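Local structure of LbaCas13a H328A (C2c2) (Lachnospiraceae bacterium NK4A179, 5WLH) at residues K257-V262 against A279-L284; M460-A465 against L473-E478; N464-K469 against K1164-N1169; Y1140-L1145 against A1171-I1176. The protein binds pre-crRNA as a CRISPR-Cas13a enzyme and probably uses the guide to direct cleavage of RNA at A. One frame throughout, in Å; residues are numbered along the deposited sequence.

Contact 1: residues K257-V262 against A279-L284; sequences KFAITV and AFKKFL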
loop_
_atom_site.group_PDB
_atom_site.type_symbol
_atom_site.label_atom_id
_atom_site.label_comp_id
_atom_site.label_asym_id
_atom_site.label_seq_id
_atom_site.Cartn_x
_atom_site.Cartn_y
_atom_site.Cartn_z
ATOM N N LYS A 257 -32.571 -3.714 -1.176
ATOM C CA LYS A 257 -31.616 -4.653 -0.601
ATOM C C LYS A 257 -30.343 -4.621 -1.431
ATOM O O LYS A 257 -30.402 -4.594 -2.662
ATOM C CB LYS A 257 -32.165 -6.081 -0.592
ATOM C CG LYS A 257 -33.479 -6.243 0.180
ATOM C CD LYS A 257 -33.347 -5.680 1.584
ATOM C CE LYS A 257 -34.679 -5.643 2.326
ATOM N NZ LYS A 257 -34.486 -5.089 3.704
ATOM N N PHE A 258 -29.196 -4.624 -0.764
ATOM C CA PHE A 258 -27.929 -4.690 -1.486
ATOM C C PHE A 258 -27.670 -6.132 -1.913
ATOM O O PHE A 258 -27.889 -7.063 -1.139
ATOM C CB PHE A 258 -26.775 -4.222 -0.590
ATOM C CG PHE A 258 -26.599 -2.733 -0.514
ATOM C CD1 PHE A 258 -26.478 -1.963 -1.661
ATOM C CD2 PHE A 258 -26.497 -2.111 0.720
ATOM C CE1 PHE A 258 -26.270 -0.598 -1.572
ATOM C CE2 PHE A 258 -26.291 -0.755 0.810
ATOM C CZ PHE A 258 -26.177 0.003 -0.340
ATOM N N ALA A 259 -27.185 -6.310 -3.141
ATOM C CA ALA A 259 -26.767 -7.622 -3.617
ATOM C C ALA A 259 -25.637 -7.431 -4.616
ATOM O O ALA A 259 -25.436 -6.326 -5.136
ATOM C CB ALA A 259 -27.919 -8.383 -4.267
ATOM N N ILE A 260 -24.916 -8.525 -4.910
ATOM C CA ILE A 260 -23.864 -8.427 -5.920
ATOM C C ILE A 260 -24.496 -7.990 -7.227
ATOM O O ILE A 260 -25.620 -8.389 -7.569
ATOM C CB ILE A 260 -23.094 -9.751 -6.083
ATOM C CG1 ILE A 260 -24.040 -10.873 -6.558
ATOM C CG2 ILE A 260 -22.337 -10.080 -4.787
ATOM C CD1 ILE A 260 -23.339 -12.170 -6.954
ATOM N N THR A 261 -23.800 -7.114 -7.937
ATOM C CA THR A 261 -24.338 -6.535 -9.158
ATOM C C THR A 261 -24.398 -7.579 -10.257
ATOM O O THR A 261 -23.464 -8.354 -10.429
ATOM C CB THR A 261 -23.458 -5.385 -9.607
ATOM O OG1 THR A 261 -23.244 -4.507 -8.495
ATOM C CG2 THR A 261 -24.118 -4.626 -10.741
ATOM N N VAL A 262 -25.499 -7.589 -11.006
ATOM C CA VAL A 262 -25.675 -8.471 -12.156
ATOM C C VAL A 262 -25.722 -7.608 -13.409
ATOM O O VAL A 262 -26.482 -6.637 -13.473
ATOM C CB VAL A 262 -26.953 -9.321 -12.040
ATOM C CG1 VAL A 262 -27.092 -10.221 -13.283
ATOM C CG2 VAL A 262 -26.983 -10.149 -10.729
ATOM N N ALA A 279 -27.644 -16.766 -10.615
ATOM C CA ALA A 279 -27.675 -18.030 -9.896
ATOM C C ALA A 279 -26.716 -17.995 -8.722
ATOM O O ALA A 279 -27.024 -18.515 -7.643
ATOM C CB ALA A 279 -27.321 -19.201 -10.822
ATOM N N PHE A 280 -25.552 -17.370 -8.911
ATOM C CA PHE A 280 -24.600 -17.283 -7.817
ATOM C C PHE A 280 -25.091 -16.321 -6.745
ATOM O O PHE A 280 -24.880 -16.556 -5.553
ATOM C CB PHE A 280 -23.226 -16.846 -8.331
ATOM C CG PHE A 280 -22.195 -16.791 -7.246
ATOM C CD1 PHE A 280 -21.691 -17.959 -6.700
ATOM C CD2 PHE A 280 -21.791 -15.579 -6.717
ATOM C CE1 PHE A 280 -20.770 -17.931 -5.677
ATOM C CE2 PHE A 280 -20.863 -15.546 -5.682
ATOM C CZ PHE A 280 -20.350 -16.712 -5.169
ATOM N N LYS A 281 -25.737 -15.228 -7.151
ATOM C CA LYS A 281 -26.383 -14.348 -6.177
ATOM C C LYS A 281 -27.339 -15.130 -5.286
ATOM O O LYS A 281 -27.402 -14.910 -4.065
ATOM C CB LYS A 281 -27.121 -13.234 -6.918
ATOM C CG LYS A 281 -27.893 -12.304 -6.016
ATOM C CD LYS A 281 -27.778 -10.891 -6.553
ATOM C CE LYS A 281 -28.840 -10.594 -7.567
ATOM N NZ LYS A 281 -30.166 -10.578 -6.912
ATOM N N LYS A 282 -28.072 -16.077 -5.875
ATOM C CA LYS A 282 -28.960 -16.912 -5.080
ATOM C C LYS A 282 -28.165 -17.843 -4.177
ATOM O O LYS A 282 -28.548 -18.064 -3.025
ATOM C CB LYS A 282 -29.910 -17.707 -5.983
ATOM C CG LYS A 282 -30.773 -18.692 -5.183
ATOM C CD LYS A 282 -31.985 -19.156 -5.973
ATOM C CE LYS A 282 -32.715 -20.270 -5.229
ATOM N NZ LYS A 282 -32.127 -21.604 -5.535
ATOM N N PHE A 283 -27.043 -18.377 -4.672
ATOM C CA PHE A 283 -26.154 -19.157 -3.818
ATOM C C PHE A 283 -25.751 -18.368 -2.579
ATOM O O PHE A 283 -25.740 -18.904 -1.467
ATOM C CB PHE A 283 -24.911 -19.595 -4.601
ATOM C CG PHE A 283 -23.873 -20.300 -3.768
ATOM C CD1 PHE A 283 -22.862 -19.590 -3.121
ATOM C CD2 PHE A 283 -23.876 -21.674 -3.660
ATOM C CE1 PHE A 283 -21.912 -20.242 -2.369
ATOM C CE2 PHE A 283 -22.922 -22.335 -2.914
ATOM C CZ PHE A 283 -21.935 -21.618 -2.255
ATOM N N LEU A 284 -25.346 -17.105 -2.761
ATOM C CA LEU A 284 -24.887 -16.321 -1.615
ATOM C C LEU A 284 -26.003 -16.123 -0.605
ATOM O O LEU A 284 -25.768 -16.148 0.609
ATOM C CB LEU A 284 -24.367 -14.964 -2.071
ATOM C CG LEU A 284 -23.016 -14.955 -2.761
ATOM C CD1 LEU A 284 -22.754 -13.505 -3.199
ATOM C CD2 LEU A 284 -21.900 -15.483 -1.842
#
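Lys-281 and Ile-260 bury the most surface here, about 80 Å² each, and their side chains slide past one another in opposite directions. The lysine contributes its aliphatic part: Lys-281 CD lies 3.4 Å from Ala-259 CB, tighter than a usual carbon contact, and 3.7 Å from Ile-260 CG1. One carbon further on, Lys-281 CE rests 3.7 Å from Val-262 CG2. Lys-281 NZ forms a salt bridge with Glu-253. With chi1 at 62°, Ile-260 holds CG1 between the backbone N and the carbonyl carbon; beyond it, Ile-260 CD1 reaches the edge of the Phe-280 ring, 3.8 Å from Phe-280 CD2. The other branch, Ile-260 CG2, meets Leu-284 CD1 at 3.8 Å. Strand 258-260 pairs antiparallel with strand 250-252, and helix 268-287 packs on strand 258-260, the angle between their directions 124° and the short axes 8.9 Å apart. On the helix's other contacts, Phe-280 stacks with Phe-403, and Leu-284 touches helix 429-458.

Contact 2: residues M460-A465 against L473-E478; sequences MDELNA and LGKISE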
loop_
_atom_site.group_PDB
_atom_site.type_symbol
_atom_site.label_atom_id
_atom_site.label_comp_id
_atom_site.label_asym_id
_atom_site.label_seq_id
_atom_site.Cartn_x
_atom_site.Cartn_y
_atom_site.Cartn_z
ATOM N N MET A 460 -26.272 1.541 7.603
ATOM C CA MET A 460 -26.129 1.482 9.055
ATOM C C MET A 460 -26.150 2.885 9.650
ATOM O O MET A 460 -25.484 3.150 10.642
ATOM C CB MET A 460 -24.845 0.748 9.447
ATOM C CG MET A 460 -24.779 -0.687 8.927
ATOM S SD MET A 460 -25.970 -1.804 9.697
ATOM C CE MET A 460 -25.313 -1.953 11.363
ATOM N N ASP A 461 -26.883 3.795 9.007
ATOM C CA ASP A 461 -26.986 5.183 9.459
ATOM C C ASP A 461 -27.245 5.303 10.965
ATOM O O ASP A 461 -26.667 6.158 11.644
ATOM C CB ASP A 461 -28.127 5.846 8.681
ATOM C CG ASP A 461 -27.813 7.239 8.238
ATOM O OD1 ASP A 461 -27.419 8.063 9.092
ATOM O OD2 ASP A 461 -27.995 7.508 7.026
ATOM N N GLU A 462 -28.132 4.481 11.504
ATOM C CA GLU A 462 -28.569 4.694 12.881
ATOM C C GLU A 462 -27.576 4.171 13.910
ATOM O O GLU A 462 -27.873 4.189 15.109
ATOM C CB GLU A 462 -29.966 4.090 13.068
ATOM C CG GLU A 462 -30.887 4.463 11.905
ATOM C CD GLU A 462 -32.344 4.672 12.282
ATOM O OE1 GLU A 462 -32.998 5.553 11.686
ATOM O OE2 GLU A 462 -32.850 3.949 13.158
ATOM N N LEU A 463 -26.399 3.710 13.480
ATOM C CA LEU A 463 -25.288 3.580 14.418
ATOM C C LEU A 463 -24.879 4.937 14.975
ATOM O O LEU A 463 -24.333 5.011 16.080
ATOM C CB LEU A 463 -24.085 2.923 13.746
ATOM C CG LEU A 463 -24.198 1.459 13.323
ATOM C CD1 LEU A 463 -22.892 0.973 12.689
ATOM C CD2 LEU A 463 -24.557 0.581 14.518
ATOM N N ASN A 464 -25.113 6.010 14.214
ATOM C CA ASN A 464 -24.736 7.351 14.646
ATOM C C ASN A 464 -25.476 7.707 15.925
ATOM O O ASN A 464 -26.675 7.444 16.054
ATOM C CB ASN A 464 -25.052 8.373 13.549
ATOM C CG ASN A 464 -24.003 8.400 12.452
ATOM O OD1 ASN A 464 -22.820 8.652 12.709
ATOM N ND2 ASN A 464 -24.430 8.123 11.217
ATOM N N ALA A 465 -24.747 8.299 16.876
ATOM C CA ALA A 465 -25.309 8.591 18.190
ATOM C C ALA A 465 -26.576 9.431 18.059
ATOM O O ALA A 465 -26.621 10.402 17.294
ATOM C CB ALA A 465 -24.278 9.312 19.062
ATOM N N LEU A 473 -31.272 -1.111 11.781
ATOM C CA LEU A 473 -30.026 -1.287 11.048
ATOM C C LEU A 473 -30.270 -2.128 9.800
ATOM O O LEU A 473 -31.142 -3.002 9.777
ATOM C CB LEU A 473 -28.972 -1.944 11.946
ATOM C CG LEU A 473 -28.395 -1.071 13.070
ATOM C CD1 LEU A 473 -27.962 0.268 12.507
ATOM C CD2 LEU A 473 -29.381 -0.889 14.233
ATOM N N GLY A 474 -29.501 -1.849 8.750
ATOM C CA GLY A 474 -29.596 -2.629 7.540
ATOM C C GLY A 474 -30.564 -2.088 6.520
ATOM O O GLY A 474 -30.919 -2.812 5.586
ATOM N N LYS A 475 -31.059 -0.867 6.703
ATOM C CA LYS A 475 -31.912 -0.226 5.714
ATOM C C LYS A 475 -31.057 0.789 4.980
ATOM O O LYS A 475 -30.308 1.544 5.611
ATOM C CB LYS A 475 -33.132 0.449 6.354
ATOM C CG LYS A 475 -32.833 1.539 7.345
ATOM C CD LYS A 475 -34.012 2.523 7.419
ATOM C CE LYS A 475 -34.290 2.950 8.849
ATOM N NZ LYS A 475 -33.040 3.339 9.542
ATOM N N ILE A 476 -31.150 0.789 3.654
ATOM C CA ILE A 476 -30.252 1.614 2.855
ATOM C C ILE A 476 -30.610 3.082 3.034
ATOM O O ILE A 476 -31.780 3.472 2.888
ATOM C CB ILE A 476 -30.309 1.199 1.377
ATOM C CG1 ILE A 476 -29.926 -0.277 1.246
ATOM C CG2 ILE A 476 -29.398 2.134 0.538
ATOM C CD1 ILE A 476 -29.918 -0.792 -0.179
ATOM N N SER A 477 -29.604 3.892 3.386
ATOM C CA SER A 477 -29.765 5.335 3.517
ATOM C C SER A 477 -30.345 5.926 2.241
ATOM O O SER A 477 -30.090 5.442 1.137
ATOM C CB SER A 477 -28.420 6.003 3.811
ATOM O OG SER A 477 -28.160 6.036 5.198
ATOM N N GLU A 478 -31.099 7.020 2.402
ATOM C CA GLU A 478 -31.882 7.565 1.294
ATOM C C GLU A 478 -31.011 7.926 0.094
ATOM O O GLU A 478 -31.416 7.717 -1.055
ATOM C CB GLU A 478 -32.663 8.794 1.768
ATOM C CG GLU A 478 -33.577 9.409 0.716
ATOM C CD GLU A 478 -32.876 10.453 -0.142
ATOM O OE1 GLU A 478 -32.158 11.306 0.422
ATOM O OE2 GLU A 478 -33.045 10.414 -1.384
HETATM O O HOH W 1 -29.380 3.305 7.367
#
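Ser-477 OG donates to Asp-461 OD2, and Glu-462 OE1 forms a salt bridge with Lys-475 NZ at 3.1 Å. The first pair is modelled very short, 2.4 Å between Ser-477 OG and Asp-461 OD2, so this bond is doubtful and should be read with caution. In the second, the two side chains cross at about a right angle; Glu-462 OE1 also meets the ammonium of Lys-468, while OE2 accepts from Glu-472 N. Lys-475 NZ in turn donates to Glu-472 O. A water joins the backbones, accepting from Asp-461 N at 3.0 Å and donating to Lys-475 O at 2.7 Å. Inward, the Met-460 chain bends at chi2 (-68°), which places SD 3.7 Å from Gly-474 N, and Met-460 CE ends 3.6 Å from Leu-473 CG. Leu-463 CD2 touches Leu-473 CD1 at 4.0 Å. Gly-474 turns the chain at phi 92°, where a CB would jam against the carbonyl O of Leu-473. The two segments flank strand 470-472, and the chemistry is graded: an apolar side against helix 1171-1180, and a polar side where two ammonium groups on one carboxylate would probably keep Glu-462 ionised.

Contact 3: residues N464-K469 against K1164-N1169; sequences NASDKK and KNRKIN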
loop_
_atom_site.group_PDB
_atom_site.type_symbol
_atom_site.label_atom_id
_atom_site.label_comp_id
_atom_site.label_asym_id
_atom_site.label_seq_id
_atom_site.Cartn_x
_atom_site.Cartn_y
_atom_site.Cartn_z
ATOM N N ASN A 464 -25.113 6.010 14.214
ATOM C CA ASN A 464 -24.736 7.351 14.646
ATOM C C ASN A 464 -25.476 7.707 15.925
ATOM O O ASN A 464 -26.675 7.444 16.054
ATOM C CB ASN A 464 -25.052 8.373 13.549
ATOM C CG ASN A 464 -24.003 8.400 12.452
ATOM O OD1 ASN A 464 -22.820 8.652 12.709
ATOM N ND2 ASN A 464 -24.430 8.123 11.217
ATOM N N ALA A 465 -24.747 8.299 16.876
ATOM C CA ALA A 465 -25.309 8.591 18.190
ATOM C C ALA A 465 -26.576 9.431 18.059
ATOM O O ALA A 465 -26.621 10.402 17.294
ATOM C CB ALA A 465 -24.278 9.312 19.062
ATOM N N SER A 466 -27.615 9.032 18.790
ATOM C CA SER A 466 -28.893 9.731 18.752
ATOM C C SER A 466 -29.644 9.427 20.037
ATOM O O SER A 466 -29.264 8.541 20.809
ATOM C CB SER A 466 -29.736 9.311 17.547
ATOM O OG SER A 466 -30.171 7.965 17.697
ATOM N N ASP A 467 -30.730 10.163 20.244
ATOM C CA ASP A 467 -31.627 9.904 21.356
ATOM C C ASP A 467 -32.696 8.889 20.999
ATOM O O ASP A 467 -33.569 8.620 21.828
ATOM C CB ASP A 467 -32.290 11.207 21.831
ATOM C CG ASP A 467 -31.291 12.207 22.404
ATOM O OD1 ASP A 467 -30.078 11.898 22.463
ATOM O OD2 ASP A 467 -31.725 13.314 22.789
ATOM N N LYS A 468 -32.643 8.315 19.796
ATOM C CA LYS A 468 -33.686 7.394 19.367
ATOM C C LYS A 468 -33.715 6.173 20.277
ATOM O O LYS A 468 -32.695 5.511 20.489
ATOM C CB LYS A 468 -33.459 6.971 17.915
ATOM C CG LYS A 468 -33.733 8.066 16.892
ATOM C CD LYS A 468 -33.576 7.540 15.471
ATOM C CE LYS A 468 -33.347 8.678 14.487
ATOM N NZ LYS A 468 -32.788 8.193 13.198
ATOM N N LYS A 469 -34.887 5.885 20.825
ATOM C CA LYS A 469 -35.077 4.708 21.653
ATOM C C LYS A 469 -35.390 3.472 20.828
ATOM O O LYS A 469 -35.436 2.369 21.384
ATOM C CB LYS A 469 -36.198 4.951 22.666
ATOM C CG LYS A 469 -35.887 6.061 23.647
ATOM C CD LYS A 469 -35.088 5.526 24.820
ATOM C CE LYS A 469 -35.138 6.481 26.003
ATOM N NZ LYS A 469 -34.862 5.786 27.296
ATOM N N LYS A 1164 -31.475 1.922 30.475
ATOM C CA LYS A 1164 -31.089 2.484 29.180
ATOM C C LYS A 1164 -31.785 1.689 28.071
ATOM O O LYS A 1164 -31.164 1.005 27.255
ATOM C CB LYS A 1164 -29.578 2.464 29.026
ATOM C CG LYS A 1164 -28.827 3.250 30.085
ATOM C CD LYS A 1164 -27.326 3.065 29.935
ATOM C CE LYS A 1164 -26.574 4.367 30.187
ATOM N NZ LYS A 1164 -26.577 5.260 28.990
ATOM N N ASN A 1165 -33.111 1.789 28.061
ATOM C CA ASN A 1165 -33.912 0.933 27.199
ATOM C C ASN A 1165 -33.719 1.299 25.732
ATOM O O ASN A 1165 -33.531 2.466 25.373
ATOM C CB ASN A 1165 -35.395 1.032 27.554
ATOM C CG ASN A 1165 -35.927 2.441 27.424
ATOM O OD1 ASN A 1165 -35.429 3.368 28.066
ATOM N ND2 ASN A 1165 -36.932 2.617 26.575
ATOM N N ARG A 1166 -33.787 0.282 24.878
ATOM C CA ARG A 1166 -33.649 0.527 23.452
ATOM C C ARG A 1166 -34.160 -0.687 22.697
ATOM O O ARG A 1166 -33.969 -1.824 23.135
ATOM C CB ARG A 1166 -32.189 0.821 23.061
ATOM C CG ARG A 1166 -32.082 1.665 21.811
ATOM C CD ARG A 1166 -30.678 2.222 21.562
ATOM N NE ARG A 1166 -30.752 3.405 20.712
ATOM C CZ ARG A 1166 -29.738 3.906 20.015
ATOM N NH1 ARG A 1166 -28.552 3.328 20.064
ATOM N NH2 ARG A 1166 -29.914 4.996 19.273
ATOM N N LYS A 1167 -34.819 -0.434 21.580
ATOM C CA LYS A 1167 -35.237 -1.482 20.668
ATOM C C LYS A 1167 -34.386 -1.362 19.417
ATOM O O LYS A 1167 -34.269 -0.273 18.849
ATOM C CB LYS A 1167 -36.723 -1.378 20.322
ATOM C CG LYS A 1167 -37.261 -2.606 19.594
ATOM C CD LYS A 1167 -38.703 -2.418 19.172
ATOM C CE LYS A 1167 -39.358 -3.751 18.843
ATOM N NZ LYS A 1167 -40.759 -3.567 18.364
ATOM N N ILE A 1168 -33.804 -2.487 19.000
ATOM C CA ILE A 1168 -32.862 -2.553 17.886
ATOM C C ILE A 1168 -33.441 -3.503 16.853
ATOM O O ILE A 1168 -33.503 -4.716 17.093
ATOM C CB ILE A 1168 -31.480 -3.047 18.333
ATOM C CG1 ILE A 1168 -31.064 -2.415 19.664
ATOM C CG2 ILE A 1168 -30.437 -2.820 17.231
ATOM C CD1 ILE A 1168 -30.664 -0.979 19.554
ATOM N N ASN A 1169 -33.850 -2.962 15.710
ATOM C CA ASN A 1169 -34.264 -3.749 14.562
ATOM C C ASN A 1169 -33.057 -3.949 13.652
ATOM O O ASN A 1169 -32.273 -3.021 13.443
ATOM C CB ASN A 1169 -35.390 -3.037 13.812
ATOM C CG ASN A 1169 -36.618 -2.779 14.709
ATOM O OD1 ASN A 1169 -37.331 -3.710 15.075
ATOM N ND2 ASN A 1169 -36.843 -1.520 15.073
HETATM O O HOH W 2 -37.460 1.303 23.655
#
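Arg-1166 presents the edge of its guanidinium to the carbonyl of Lys-468 and grips that one oxygen with two nitrogens. Arg-1166 NE donates to Lys-468 O at 2.9 Å, with 151° at the hydrogen, and approaches nearly along the C=O axis; Arg-1166 NH2 donates to the same O at 3.1 Å and lies in the carbonyl plane, on a lone pair. The arginine chain runs extended from CG to NE, which carries the flat group out to this loop. Ser-466 OG also lies at the guanidinium edge, but its angle to NH2 is too poor for a bond. Ser-466 OG accepts instead from Lys-468 N at 3.3 Å, an ST turn that shapes the loop just before the gripped carbonyl.

Lys-469 and Asn-1165 cross at about a right angle. Lys-469 NZ donates to Asn-1165 OD1 over a short 2.6 Å, tilted 31° from the amide carbonyl plane. The backbones also join: Lys-1167 N donates to Lys-469 O at 2.9 Å and 166°, and Arg-1166 CA adds a CA-H...O contact to the same oxygen at 3.3 Å.

The backbone bond continues into the parallel pairing of strands 470-472 and 1166-1169, where Lys-1167 and Asn-1169 both make backbone hydrogen bonds with Ile-471. Strand 1166-1169 is the middle one of this three-stranded mixed sheet, with 1157-1160 antiparallel on its other edge.

Contact 4: residues Y1140-L1145 against A1171-I1176; sequences YHYACL and AILYQI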
loop_
_atom_site.group_PDB
_atom_site.type_symbol
_atom_site.label_atom_id
_atom_site.label_comp_id
_atom_site.label_asym_id
_atom_site.label_seq_id
_atom_site.Cartn_x
_atom_site.Cartn_y
_atom_site.Cartn_z
ATOM N N TYR A 1140 -22.577 -11.488 5.343
ATOM C CA TYR A 1140 -23.138 -12.812 5.552
ATOM C C TYR A 1140 -24.429 -12.736 6.368
ATOM O O TYR A 1140 -25.461 -13.292 5.977
ATOM C CB TYR A 1140 -22.079 -13.667 6.237
ATOM C CG TYR A 1140 -22.528 -15.030 6.652
ATOM C CD1 TYR A 1140 -22.427 -16.099 5.779
ATOM C CD2 TYR A 1140 -23.072 -15.250 7.912
ATOM C CE1 TYR A 1140 -22.829 -17.377 6.165
ATOM C CE2 TYR A 1140 -23.487 -16.520 8.304
ATOM C CZ TYR A 1140 -23.357 -17.575 7.425
ATOM O OH TYR A 1140 -23.760 -18.836 7.817
ATOM N N HIS A 1141 -24.404 -12.029 7.496
ATOM C CA HIS A 1141 -25.627 -11.978 8.297
ATOM C C HIS A 1141 -26.681 -11.081 7.672
ATOM O O HIS A 1141 -27.877 -11.311 7.880
ATOM C CB HIS A 1141 -25.297 -11.550 9.714
ATOM C CG HIS A 1141 -24.539 -12.596 10.459
ATOM N ND1 HIS A 1141 -25.142 -13.731 10.957
ATOM C CD2 HIS A 1141 -23.215 -12.729 10.705
ATOM C CE1 HIS A 1141 -24.229 -14.491 11.531
ATOM N NE2 HIS A 1141 -23.049 -13.906 11.391
ATOM N N TYR A 1142 -26.268 -10.089 6.883
ATOM C CA TYR A 1142 -27.222 -9.333 6.084
ATOM C C TYR A 1142 -27.922 -10.236 5.085
ATOM O O TYR A 1142 -29.152 -10.181 4.927
ATOM C CB TYR A 1142 -26.512 -8.189 5.358
ATOM C CG TYR A 1142 -27.397 -7.327 4.496
ATOM C CD1 TYR A 1142 -28.159 -6.300 5.053
ATOM C CD2 TYR A 1142 -27.445 -7.513 3.124
ATOM C CE1 TYR A 1142 -28.940 -5.475 4.246
ATOM C CE2 TYR A 1142 -28.218 -6.695 2.312
ATOM C CZ TYR A 1142 -28.949 -5.674 2.883
ATOM O OH TYR A 1142 -29.707 -4.872 2.072
ATOM N N ALA A 1143 -27.149 -11.068 4.382
ATOM C CA ALA A 1143 -27.757 -12.065 3.512
ATOM C C ALA A 1143 -28.676 -12.980 4.302
ATOM O O ALA A 1143 -29.763 -13.335 3.830
ATOM C CB ALA A 1143 -26.669 -12.876 2.793
ATOM N N CYS A 1144 -28.255 -13.380 5.497
ATOM C CA CYS A 1144 -29.083 -14.275 6.301
ATOM C C CYS A 1144 -30.388 -13.597 6.684
ATOM O O CYS A 1144 -31.477 -14.182 6.555
ATOM C CB CYS A 1144 -28.311 -14.719 7.541
ATOM S SG CYS A 1144 -29.232 -15.922 8.549
ATOM N N LEU A 1145 -30.296 -12.347 7.143
ATOM C CA LEU A 1145 -31.492 -11.592 7.501
ATOM C C LEU A 1145 -32.465 -11.518 6.346
ATOM O O LEU A 1145 -33.683 -11.484 6.555
ATOM C CB LEU A 1145 -31.121 -10.172 7.930
ATOM C CG LEU A 1145 -30.745 -9.888 9.371
ATOM C CD1 LEU A 1145 -30.286 -8.441 9.484
ATOM C CD2 LEU A 1145 -31.925 -10.139 10.303
ATOM N N ALA A 1171 -30.927 -6.379 14.674
ATOM C CA ALA A 1171 -30.071 -6.468 15.852
ATOM C C ALA A 1171 -28.733 -7.107 15.533
ATOM O O ALA A 1171 -27.695 -6.626 15.998
ATOM C CB ALA A 1171 -30.764 -7.275 16.954
ATOM N N ILE A 1172 -28.737 -8.207 14.763
ATOM C CA ILE A 1172 -27.481 -8.901 14.481
ATOM C C ILE A 1172 -26.492 -7.947 13.827
ATOM O O ILE A 1172 -25.302 -7.976 14.132
ATOM C CB ILE A 1172 -27.708 -10.153 13.614
ATOM C CG1 ILE A 1172 -26.361 -10.824 13.267
ATOM C CG2 ILE A 1172 -28.422 -9.819 12.358
ATOM C CD1 ILE A 1172 -25.658 -11.409 14.429
ATOM N N LEU A 1173 -26.979 -7.068 12.952
ATOM C CA LEU A 1173 -26.074 -6.148 12.264
ATOM C C LEU A 1173 -25.526 -5.107 13.224
ATOM O O LEU A 1173 -24.329 -4.803 13.203
ATOM C CB LEU A 1173 -26.800 -5.466 11.105
ATOM C CG LEU A 1173 -27.427 -6.374 10.066
ATOM C CD1 LEU A 1173 -28.170 -5.532 9.027
ATOM C CD2 LEU A 1173 -26.367 -7.269 9.421
ATOM N N TYR A 1174 -26.396 -4.546 14.067
ATOM C CA TYR A 1174 -25.944 -3.635 15.108
ATOM C C TYR A 1174 -24.869 -4.297 15.960
ATOM O O TYR A 1174 -23.808 -3.716 16.216
ATOM C CB TYR A 1174 -27.143 -3.210 15.984
ATOM C CG TYR A 1174 -26.699 -2.379 17.164
ATOM C CD1 TYR A 1174 -26.257 -2.977 18.343
ATOM C CD2 TYR A 1174 -26.677 -0.994 17.082
ATOM C CE1 TYR A 1174 -25.804 -2.214 19.402
ATOM C CE2 TYR A 1174 -26.234 -0.209 18.150
ATOM C CZ TYR A 1174 -25.811 -0.827 19.305
ATOM O OH TYR A 1174 -25.342 -0.061 20.343
ATOM N N GLN A 1175 -25.133 -5.528 16.410
ATOM C CA GLN A 1175 -24.240 -6.175 17.358
ATOM C C GLN A 1175 -22.912 -6.531 16.713
ATOM O O GLN A 1175 -21.874 -6.500 17.386
ATOM C CB GLN A 1175 -24.926 -7.411 17.947
ATOM C CG GLN A 1175 -26.182 -7.011 18.773
ATOM C CD GLN A 1175 -25.823 -6.739 20.216
ATOM O OE1 GLN A 1175 -25.546 -5.607 20.599
ATOM N NE2 GLN A 1175 -25.763 -7.789 21.010
ATOM N N ILE A 1176 -22.921 -6.854 15.421
ATOM C CA ILE A 1176 -21.659 -7.087 14.724
ATOM C C ILE A 1176 -20.816 -5.821 14.735
ATOM O O ILE A 1176 -19.630 -5.843 15.084
ATOM C CB ILE A 1176 -21.905 -7.582 13.289
ATOM C CG1 ILE A 1176 -22.426 -9.027 13.314
ATOM C CG2 ILE A 1176 -20.572 -7.520 12.492
ATOM C CD1 ILE A 1176 -22.966 -9.521 11.984
#
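Leu-1145 and Leu-1173 provide the first group of contacts, alkyl against alkyl, reaching toward each other tip to tip: Leu-1145 CD1 is 3.6 Å from Leu-1173 CG. Leu-1145 CD1 also meets Ile-1172 CG2 at 3.7 Å, where these two side chains slide past each other in opposite directions.

Aromatic rings make the second group. The His-1141 imidazole has Ile-1172 CD1 over one face, 4.2 Å above the plane and offset toward the rim, while Tyr-1140 CD2 sits 3.7 Å above the opposite face, over the centre. Ile-1176 CD1 comes within 3.5 Å of His-1141 CD2, approaching the ring obliquely. Flanked in this way, the ring is held by apolar atoms on both faces. Its ND1 hydrogen-bonds to the hydroxyl of Tyr-1155, which gives the buried nitrogen a polar partner and would further fix the ring's rotation. Tyr-1142 holds CG anti to the backbone N (chi1 -180°); its ring meets Leu-1173 at the edge, Tyr-1142 CD1 to Leu-1173 CD1 4.0 Å.

A third kind of contact is to the backbone: Leu-1173 CD2 lies 3.8 Å from Tyr-1142 N.

The two helices pack nearly antiparallel, at 170°, with the short axes 9.7 Å apart. Helix 1106-1145 ends here, and the chain returns through helix 1153-1156 and strands 1157-1160 and 1166-1169 to helix 1171-1180. Helix 429-458 packs on Tyr-1142, and helix 1205-1216 on Ile-1172.

The four contacts form one connected region, all but contact 3 centred about 30 Å from the centre of the chain. Contact 1 lies nearest the bound RNA, about 4 Å at the closest atoms, against about 12 Å for contact 4, 16 Å for contact 2 and 20 Å for contact 3. A probable hydrogen bond from Phe-258 N to Tyr-1142 OH, 2.9 Å, ties contact 1 to contact 4, and Phe-258 CE2 packs 3.7 Å from Ile-476 CG1 of contact 2. Contacts 2 and 3, with centres 12 Å apart, share Asn-464 and Ala-465 and are joined by a probable hydrogen bond from Leu-473 N to Asn-1169 O, 2.7 Å. Gly-474 CA rests 3.6 Å from Leu-1173 CD1, joining contacts 2 and 4.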